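Local coordinates for protein alpha-ketoglutarate-dependent 2,4-dichlorophenoxyacetate dioxygenase (Bradyrhizobium diazoefficiens, PDB 5BKE) that probably acts as a metal- and 2-oxoglutarate-dependent dioxygenase of the TfdA family, an enzyme linked to breakdown of aryloxyalkanoate herbicides, at residues H247-K250 against L254-W257. Sequence-based numbering, arbitrary orientation.
With OGA (N-oxalylglycine), chain O.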
# COMPACT_ATOMS: atom_id res chain seq x y z
N HIS C 247 -14.57 -37.10 -3.94
CA HIS C 247 -13.94 -38.30 -3.40
C HIS C 247 -14.30 -39.53 -4.21
O HIS C 247 -15.49 -39.87 -4.36
CB HIS C 247 -14.26 -38.54 -1.91
CG HIS C 247 -13.44 -39.64 -1.31
ND1 HIS C 247 -12.11 -39.48 -0.97
CD2 HIS C 247 -13.74 -40.93 -1.04
CE1 HIS C 247 -11.64 -40.62 -0.48
NE2 HIS C 247 -12.61 -41.51 -0.52
N LYS C 248 -13.26 -40.18 -4.73
CA LYS C 248 -13.34 -41.45 -5.42
C LYS C 248 -12.98 -42.54 -4.42
O LYS C 248 -11.88 -42.55 -3.86
CB LYS C 248 -12.37 -41.46 -6.60
CG LYS C 248 -12.68 -42.47 -7.69
CD LYS C 248 -11.40 -42.93 -8.39
CE LYS C 248 -11.66 -43.38 -9.83
NZ LYS C 248 -12.71 -44.43 -9.92
N TRP C 249 -13.92 -43.46 -4.19
CA TRP C 249 -13.80 -44.43 -3.09
C TRP C 249 -12.84 -45.59 -3.38
O TRP C 249 -12.87 -46.19 -4.46
CB TRP C 249 -15.18 -44.98 -2.73
CG TRP C 249 -16.04 -43.99 -2.02
CD1 TRP C 249 -17.05 -43.25 -2.55
CD2 TRP C 249 -15.95 -43.63 -0.64
NE1 TRP C 249 -17.61 -42.45 -1.58
CE2 TRP C 249 -16.96 -42.67 -0.40
CE3 TRP C 249 -15.14 -44.04 0.43
CZ2 TRP C 249 -17.16 -42.08 0.87
CZ3 TRP C 249 -15.34 -43.48 1.70
CH2 TRP C 249 -16.35 -42.51 1.90
N LYS C 250 -11.99 -45.89 -2.41
CA LYS C 250 -11.23 -47.14 -2.37
C LYS C 250 -11.68 -47.93 -1.16
O LYS C 250 -12.11 -47.35 -0.15
CB LYS C 250 -9.72 -46.90 -2.31
CG LYS C 250 -9.10 -46.30 -3.57
CD LYS C 250 -7.70 -45.77 -3.28
CE LYS C 250 -7.35 -44.56 -4.15
NZ LYS C 250 -7.17 -44.93 -5.58
N LEU C 254 -11.76 -44.28 5.09
CA LEU C 254 -12.64 -43.57 6.02
C LEU C 254 -12.56 -42.09 5.71
O LEU C 254 -11.48 -41.50 5.76
CB LEU C 254 -12.30 -43.85 7.49
CG LEU C 254 -13.29 -43.22 8.51
CD1 LEU C 254 -13.66 -44.19 9.62
CD2 LEU C 254 -12.82 -41.89 9.09
N VAL C 255 -13.70 -41.51 5.37
CA VAL C 255 -13.83 -40.07 5.18
C VAL C 255 -14.72 -39.51 6.28
O VAL C 255 -15.82 -40.03 6.54
CB VAL C 255 -14.36 -39.71 3.76
CG1 VAL C 255 -14.46 -38.21 3.58
CG2 VAL C 255 -13.45 -40.29 2.69
N MET C 256 -14.23 -38.48 6.95
CA MET C 256 -14.97 -37.80 8.01
C MET C 256 -15.10 -36.32 7.74
O MET C 256 -14.16 -35.68 7.24
CB MET C 256 -14.38 -38.08 9.40
CG MET C 256 -12.98 -37.56 9.66
SD MET C 256 -12.33 -38.02 11.29
CE MET C 256 -13.55 -37.32 12.42
N TRP C 257 -16.27 -35.77 8.03
CA TRP C 257 -16.55 -34.38 7.71
C TRP C 257 -17.21 -33.63 8.86
O TRP C 257 -17.92 -34.23 9.69
CB TRP C 257 -17.36 -34.26 6.41
CG TRP C 257 -18.70 -34.94 6.41
CD1 TRP C 257 -19.90 -34.40 6.80
CD2 TRP C 257 -18.99 -36.29 5.98
NE1 TRP C 257 -20.91 -35.32 6.66
CE2 TRP C 257 -20.39 -36.48 6.15
CE3 TRP C 257 -18.21 -37.34 5.49
CZ2 TRP C 257 -21.02 -37.69 5.84
CZ3 TRP C 257 -18.84 -38.55 5.17
CH2 TRP C 257 -20.23 -38.72 5.36
C1 OGA O . -23.96 -39.92 4.81
C2 OGA O . -24.03 -39.71 3.38
C4 OGA O . -23.32 -40.50 1.16
C5 OGA O . -22.66 -41.76 0.67
O1 OGA O . -24.31 -38.98 5.55
O2 OGA O . -23.50 -41.01 5.23
O2' OGA O . -24.78 -38.83 2.97
O3 OGA O . -23.20 -42.85 0.99
N1 OGA O . -23.25 -40.46 2.62
O4 OGA O . -21.62 -41.66 -0.02
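H247 and V255 face each other across a wide backbone gap, their CA atoms 8.8 Å apart, as the chain leaves strand 244-247, turns through a short loop and enters strand 254-258. The space is bridged by side chains alone, and one methyl does most of the work. CG2 of V255 stands over the face of the H247 imidazole, 3.6 Å from the ring centroid and 14° off the normal, a CH-pi contact. The same methyl meets the six-membered ring of W249 obliquely, with V255 CG2 3.7 Å from W249 CH2. It points there because CG2 lies anti to the carbonyl carbon of V255. H247 and W249 also pack on each other: the imidazole presents its CD2 edge to a face of the indole, 3.5 Å above the plane, so the methyl sits in the angle between the two rings. The contact joins the two sheets of the double-stranded beta-helix of this cupin-clan family, strand 244-247 belonging to the minor sheet and strand 254-258 to the major one. Both imidazole nitrogens are engaged, ND1 with the hydroxyl of Y245 and NE2 with the carboxylate of D253, which fixes the rotation of the ring. An alanine in place of H247 would probably leave the V255 methyl and the W249 face without their shared partner and deprive Y245 and D253 of a hydrogen-bonding mate. W249 NE1 is hydrogen-bonded to T142 OG1, itself bonded to N-oxalylglycine, which places the indole beside the ligand pocket. Farther along the strand, W257 brings its own indole edge to the ligand, with W257 CZ2 3.5 Å from OGA O1, while its ring also meets that of the manganese ligand H264.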